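Local coordinates for protein prolyl endopeptidase (Myxococcus xanthus, PDB 2BKL) that probably cleaves oligopeptides on the carboxyl side of proline, and more slowly of alanine, as a serine endopeptidase of the prolyl oligopeptidase family, at residues A[195-200]-A[224-229]; A[564-569]-A[578-583]. All coordinates share one frame; numbering follows the deposited sequence.

In the fold
Two loop pairs on facing domains illustrate how an interdomain active site is framed. Contact 1 joins loops 195-200 and 224-229 of the beta-propeller domain; contact 2 joins loops 564-569 and 578-583 of the alpha/beta-hydrolase domain. Their centres lie about 13 Å apart, and they meet directly: Asp-196 CB packs on Leu-567 O at 3.7 Å, and Val-195 CG1 on Gly-569 CA at 3.8 Å. Arg-572 adds a charged tie, with salt bridges to Asp-196 and Glu-582. The bound N-[(benzyloxy)carbonyl]-L-alanyl-L-proline touches Phe-229 and Tyr-578. The side chain of Pro-199 is about 9 Å from this bound ligand, and the side chain of Tyr-578 is about 4 Å from the same ligand.

Contact 1 of 2, residues A[195-200]-A[224-229]; sequences VDERPG and GDPTTF
Pro-226 packs against residues 196-200, which end in a 3-10 segment, largely by setting its ring carbons against carbonyl and carboxylate oxygens. Pro-226 CB rests 3.7 Å from Asp-196 O, while Pro-226 CA approaches Gly-200 N. Glu-197 lies beside the proline ring, pointing the same way: the bend at chi2 (-72°) sets CD beside the ring, and Glu-197 OE1 lies 3.6 Å from Pro-226 CG. An alanine in place of Glu-197 would probably leave this flank of the Pro-226 ring without its carboxylate neighbour and open a gap there. Pro-199 CB adds a looser contact, 4.4 Å from Pro-226 CB.

Direct polar contact is sparse. Gly-224 N gives Gly-200 O a weak hydrogen bond of 2.9 Å, and Gly-200 CA makes a CA-H...O contact with Asp-225 O. Two waters also bridge the segments: one lies within bonding distance of Pro-199 O and Thr-228 OG1; the other donates to Pro-199 O and to Thr-228 O.

Within 224-229, Asp-225 sets the shape. Its OD1 accepts from Thr-227 N, forming an Asx turn, and additionally from Thr-227 OG1, on the same face of the carboxylate. Asp-225 O accepts from Thr-228 N across a type I beta turn. Thr-228 OG1 also donates to Asp-225 O, at 2.7 Å. Contact 1 thus joins the loop between strands 181-186 and 203-208 to the connection from strand 217-220 into strand 229-234, a link between successive four-stranded antiparallel blades of the beta-propeller.

Contact 2 of 2, residues A[564-569]-A[578-583]; sequences RYHLFG and YGTAEK
Tyr-565 reaches Gly-579 with its hydroxyl, donating a 2.7 Å hydrogen bond from Tyr-565 OH to Gly-579 O, which lies in the plane of the tyrosine ring at its edge. The same ring offers its face to the edge of Tyr-578 in a T-shaped stack, planes at 79°, with Tyr-578 CD2 3.8 Å from Tyr-565 CZ. Alongside, the imidazole of His-566 carries Thr-580 OG1 over the centre of one face, 3.8 Å from His-566 CG, while Glu-582 CD approaches His-566 CD2 obliquely at 3.6 Å.

Further bonds help to position these groups. Thr-580 OG1 accepts from Glu-582 N in an ST turn and donates to Glu-582 OE1 at 2.8 Å, and Glu-582 OE2 holds a salt bridge to Arg-572. A water bridges Ala-581 N and, weakly, His-566 ND1. Tyr-578, a residue of the ligand pocket, bonds through OH to Asn-534 and stacks edge-to-face with Phe-456.

Contact 2 thereby ties the loop after strand 552-556 to the end of helix 575-578 and the turn leading into helix 584-593; Ile-575 touches Tyr-565, His-566 and Thr-580, and Tyr-565 also meets His-623 of helix 622-632.

Contact 1 of 2, residues A[195-200]-A[224-229]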
loop_
_atom_site.group_PDB
_atom_site.type_symbol
_atom_site.label_atom_id
_atom_site.label_comp_id
_atom_site.label_asym_id
_atom_site.label_seq_id
_atom_site.Cartn_x
_atom_site.Cartn_y
_atom_site.Cartn_z
ATOM N N VAL A 195 2.472 -13.882 18.055
ATOM C CA VAL A 195 2.069 -12.859 17.107
ATOM C C VAL A 195 2.630 -13.223 15.733
ATOM O O VAL A 195 1.940 -13.132 14.726
ATOM C CB VAL A 195 2.581 -11.453 17.549
ATOM C CG1 VAL A 195 2.411 -10.390 16.412
ATOM C CG2 VAL A 195 1.890 -10.992 18.844
ATOM N N ASP A 196 3.879 -13.675 15.673
ATOM C CA ASP A 196 4.469 -14.006 14.369
ATOM C C ASP A 196 3.851 -15.217 13.672
ATOM O O ASP A 196 3.966 -15.354 12.453
ATOM C CB ASP A 196 5.981 -14.197 14.471
ATOM C CG ASP A 196 6.358 -15.418 15.245
ATOM O OD1 ASP A 196 6.119 -15.404 16.475
ATOM O OD2 ASP A 196 6.929 -16.428 14.749
ATOM N N GLU A 197 3.189 -16.086 14.437
ATOM C CA GLU A 197 2.547 -17.267 13.848
ATOM C C GLU A 197 1.090 -17.026 13.487
ATOM O O GLU A 197 0.495 -17.819 12.768
ATOM C CB GLU A 197 2.647 -18.451 14.804
ATOM C CG GLU A 197 4.075 -18.995 14.901
ATOM C CD GLU A 197 4.528 -19.747 13.639
ATOM O OE1 GLU A 197 3.715 -20.487 13.010
ATOM O OE2 GLU A 197 5.725 -19.634 13.280
ATOM N N ARG A 198 0.512 -15.956 14.028
ATOM C CA ARG A 198 -0.912 -15.685 13.853
ATOM C C ARG A 198 -1.392 -15.678 12.392
ATOM O O ARG A 198 -2.508 -16.121 12.138
ATOM C CB ARG A 198 -1.319 -14.389 14.544
ATOM C CG ARG A 198 -2.807 -14.281 14.851
ATOM C CD ARG A 198 -3.166 -12.952 15.409
ATOM N NE ARG A 198 -4.594 -12.831 15.670
ATOM C CZ ARG A 198 -5.206 -11.658 15.745
ATOM N NH1 ARG A 198 -4.509 -10.545 15.562
ATOM N NH2 ARG A 198 -6.502 -11.607 15.997
ATOM N N PRO A 199 -0.620 -15.149 11.442
ATOM C CA PRO A 199 -1.099 -15.161 10.054
ATOM C C PRO A 199 -1.432 -16.540 9.476
ATOM O O PRO A 199 -2.161 -16.619 8.474
ATOM C CB PRO A 199 0.026 -14.481 9.286
ATOM C CG PRO A 199 0.724 -13.634 10.228
ATOM C CD PRO A 199 0.647 -14.399 11.567
ATOM N N GLY A 200 -0.915 -17.598 10.086
ATOM C CA GLY A 200 -1.215 -18.939 9.621
ATOM C C GLY A 200 -2.545 -19.477 10.121
ATOM O O GLY A 200 -2.866 -20.624 9.816
ATOM N N GLY A 224 -2.309 -23.094 8.362
ATOM C CA GLY A 224 -1.275 -23.342 9.337
ATOM C C GLY A 224 0.118 -22.850 8.967
ATOM O O GLY A 224 1.107 -23.249 9.578
ATOM N N ASP A 225 0.191 -21.992 7.953
ATOM C CA ASP A 225 1.443 -21.533 7.390
ATOM C C ASP A 225 1.453 -20.008 7.406
ATOM O O ASP A 225 0.714 -19.376 6.656
ATOM C CB ASP A 225 1.542 -22.053 5.955
ATOM C CG ASP A 225 2.855 -21.752 5.309
ATOM O OD1 ASP A 225 3.613 -20.919 5.853
ATOM O OD2 ASP A 225 3.211 -22.350 4.247
ATOM N N PRO A 226 2.258 -19.418 8.275
ATOM C CA PRO A 226 2.230 -17.956 8.444
ATOM C C PRO A 226 2.928 -17.228 7.287
ATOM O O PRO A 226 3.012 -15.999 7.323
ATOM C CB PRO A 226 2.959 -17.750 9.772
ATOM C CG PRO A 226 3.938 -18.884 9.797
ATOM C CD PRO A 226 3.235 -20.063 9.178
ATOM N N THR A 227 3.447 -17.966 6.301
ATOM C CA THR A 227 3.969 -17.337 5.107
ATOM C C THR A 227 2.932 -17.216 4.010
ATOM O O THR A 227 3.285 -16.876 2.880
ATOM C CB THR A 227 5.225 -18.043 4.545
ATOM O OG1 THR A 227 4.876 -19.341 4.013
ATOM C CG2 THR A 227 6.274 -18.255 5.631
ATOM N N THR A 228 1.674 -17.491 4.323
ATOM C CA THR A 228 0.567 -17.386 3.379
ATOM C C THR A 228 -0.497 -16.425 3.845
ATOM O O THR A 228 -0.560 -16.058 5.006
ATOM C CB THR A 228 -0.103 -18.736 3.161
ATOM O OG1 THR A 228 -0.731 -19.163 4.387
ATOM C CG2 THR A 228 0.919 -19.800 2.779
ATOM N N PHE A 229 -1.368 -16.057 2.905
ATOM C CA PHE A 229 -2.666 -15.471 3.201
ATOM C C PHE A 229 -3.770 -16.404 2.706
ATOM O O PHE A 229 -3.630 -17.067 1.688
ATOM C CB PHE A 229 -2.864 -14.112 2.539
ATOM C CG PHE A 229 -1.858 -13.064 2.946
ATOM C CD1 PHE A 229 -0.642 -12.930 2.270
ATOM C CD2 PHE A 229 -2.132 -12.208 3.997
ATOM C CE1 PHE A 229 0.279 -11.942 2.661
ATOM C CE2 PHE A 229 -1.209 -11.229 4.387
ATOM C CZ PHE A 229 -0.026 -11.090 3.714
HETATM O O HOH W 1 -2.879 -18.025 6.101
HETATM O O HOH W 2 -2.045 -14.359 6.576
#

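Contact 2 of 2, residues A[564-569]-A[578-583]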
loop_
_atom_site.group_PDB
_atom_site.type_symbol
_atom_site.label_atom_id
_atom_site.label_comp_id
_atom_site.label_asym_id
_atom_site.label_seq_id
_atom_site.Cartn_x
_atom_site.Cartn_y
_atom_site.Cartn_z
ATOM N N ARG A 564 16.392 -10.355 11.610
ATOM C CA ARG A 564 15.394 -10.674 12.629
ATOM C C ARG A 564 13.950 -10.254 12.283
ATOM O O ARG A 564 13.035 -10.475 13.054
ATOM C CB ARG A 564 15.772 -10.062 13.970
ATOM C CG ARG A 564 17.037 -10.631 14.547
ATOM C CD ARG A 564 17.502 -10.021 15.840
ATOM N NE ARG A 564 16.554 -10.093 16.939
ATOM C CZ ARG A 564 16.322 -11.185 17.687
ATOM N NH1 ARG A 564 16.889 -12.355 17.393
ATOM N NH2 ARG A 564 15.485 -11.086 18.720
ATOM N N TYR A 565 13.720 -9.677 11.112
ATOM C CA TYR A 565 12.385 -9.114 10.824
ATOM C C TYR A 565 11.247 -10.148 10.917
ATOM O O TYR A 565 10.130 -9.791 11.258
ATOM C CB TYR A 565 12.358 -8.404 9.459
ATOM C CG TYR A 565 12.064 -9.350 8.326
ATOM C CD1 TYR A 565 13.075 -10.094 7.719
ATOM C CD2 TYR A 565 10.746 -9.594 7.913
ATOM C CE1 TYR A 565 12.794 -11.015 6.703
ATOM C CE2 TYR A 565 10.461 -10.535 6.896
ATOM C CZ TYR A 565 11.467 -11.230 6.310
ATOM O OH TYR A 565 11.160 -12.145 5.352
ATOM N N HIS A 566 11.546 -11.392 10.575
ATOM C CA HIS A 566 10.523 -12.431 10.502
ATOM C C HIS A 566 9.959 -12.814 11.894
ATOM O O HIS A 566 8.934 -13.476 11.979
ATOM C CB HIS A 566 11.085 -13.670 9.813
ATOM C CG HIS A 566 12.272 -14.239 10.519
ATOM N ND1 HIS A 566 13.516 -13.649 10.464
ATOM C CD2 HIS A 566 12.389 -15.291 11.366
ATOM C CE1 HIS A 566 14.351 -14.326 11.232
ATOM N NE2 HIS A 566 13.690 -15.326 11.797
ATOM N N LEU A 567 10.617 -12.383 12.962
ATOM C CA LEU A 567 10.224 -12.730 14.333
ATOM C C LEU A 567 9.143 -11.842 14.927
ATOM O O LEU A 567 8.654 -12.107 16.035
ATOM C CB LEU A 567 11.460 -12.707 15.245
ATOM C CG LEU A 567 12.614 -13.616 14.837
ATOM C CD1 LEU A 567 13.871 -13.307 15.655
ATOM C CD2 LEU A 567 12.229 -15.083 14.999
ATOM N N PHE A 568 8.794 -10.769 14.230
ATOM C CA PHE A 568 7.930 -9.746 14.784
ATOM C C PHE A 568 6.772 -9.391 13.873
ATOM O O PHE A 568 6.909 -9.335 12.652
ATOM C CB PHE A 568 8.723 -8.454 15.003
ATOM C CG PHE A 568 9.906 -8.608 15.941
ATOM C CD1 PHE A 568 11.140 -9.072 15.501
ATOM C CD2 PHE A 568 9.761 -8.252 17.267
ATOM C CE1 PHE A 568 12.199 -9.216 16.378
ATOM C CE2 PHE A 568 10.827 -8.369 18.151
ATOM C CZ PHE A 568 12.046 -8.863 17.690
ATOM N N GLY A 569 5.657 -9.066 14.488
ATOM C CA GLY A 569 4.485 -8.611 13.780
ATOM C C GLY A 569 4.098 -9.559 12.659
ATOM O O GLY A 569 4.105 -10.752 12.845
ATOM N N TYR A 578 11.320 -11.714 0.718
ATOM C CA TYR A 578 12.665 -11.409 1.177
ATOM C C TYR A 578 13.527 -12.640 1.480
ATOM O O TYR A 578 14.743 -12.566 1.433
ATOM C CB TYR A 578 12.595 -10.634 2.471
ATOM C CG TYR A 578 11.975 -9.266 2.431
ATOM C CD1 TYR A 578 12.420 -8.294 1.544
ATOM C CD2 TYR A 578 10.968 -8.909 3.327
ATOM C CE1 TYR A 578 11.874 -7.025 1.540
ATOM C CE2 TYR A 578 10.420 -7.621 3.351
ATOM C CZ TYR A 578 10.884 -6.671 2.451
ATOM O OH TYR A 578 10.333 -5.413 2.488
ATOM N N GLY A 579 12.891 -13.760 1.822
ATOM C CA GLY A 579 13.555 -14.937 2.392
ATOM C C GLY A 579 13.585 -14.811 3.909
ATOM O O GLY A 579 13.101 -13.824 4.489
ATOM N N THR A 580 14.130 -15.818 4.577
ATOM C CA THR A 580 14.245 -15.797 6.026
ATOM C C THR A 580 15.650 -16.182 6.453
ATOM O O THR A 580 16.204 -17.183 5.986
ATOM C CB THR A 580 13.259 -16.746 6.709
ATOM O OG1 THR A 580 13.614 -16.875 8.097
ATOM C CG2 THR A 580 13.242 -18.149 6.089
ATOM N N ALA A 581 16.193 -15.432 7.403
ATOM C CA ALA A 581 17.496 -15.751 7.932
ATOM C C ALA A 581 17.560 -17.085 8.664
ATOM O O ALA A 581 18.659 -17.526 9.019
ATOM C CB ALA A 581 17.971 -14.623 8.816
ATOM N N GLU A 582 16.423 -17.733 8.871
ATOM C CA GLU A 582 16.403 -19.090 9.402
ATOM C C GLU A 582 17.066 -20.091 8.438
ATOM O O GLU A 582 17.487 -21.174 8.857
ATOM C CB GLU A 582 14.967 -19.545 9.707
ATOM C CG GLU A 582 14.328 -18.740 10.844
ATOM C CD GLU A 582 12.811 -18.791 10.890
ATOM O OE1 GLU A 582 12.173 -18.593 9.814
ATOM O OE2 GLU A 582 12.275 -18.978 12.022
ATOM N N LYS A 583 17.143 -19.745 7.156
ATOM C CA LYS A 583 17.738 -20.606 6.120
ATOM C C LYS A 583 19.102 -20.066 5.696
ATOM O O LYS A 583 19.261 -18.860 5.548
ATOM C CB LYS A 583 16.808 -20.695 4.904
ATOM C CG LYS A 583 15.507 -21.403 5.239
ATOM C CD LYS A 583 14.522 -21.418 4.074
ATOM C CE LYS A 583 13.114 -21.842 4.539
ATOM N NZ LYS A 583 12.004 -20.943 4.018
HETATM O O HOH W 3 15.127 -12.913 8.218
#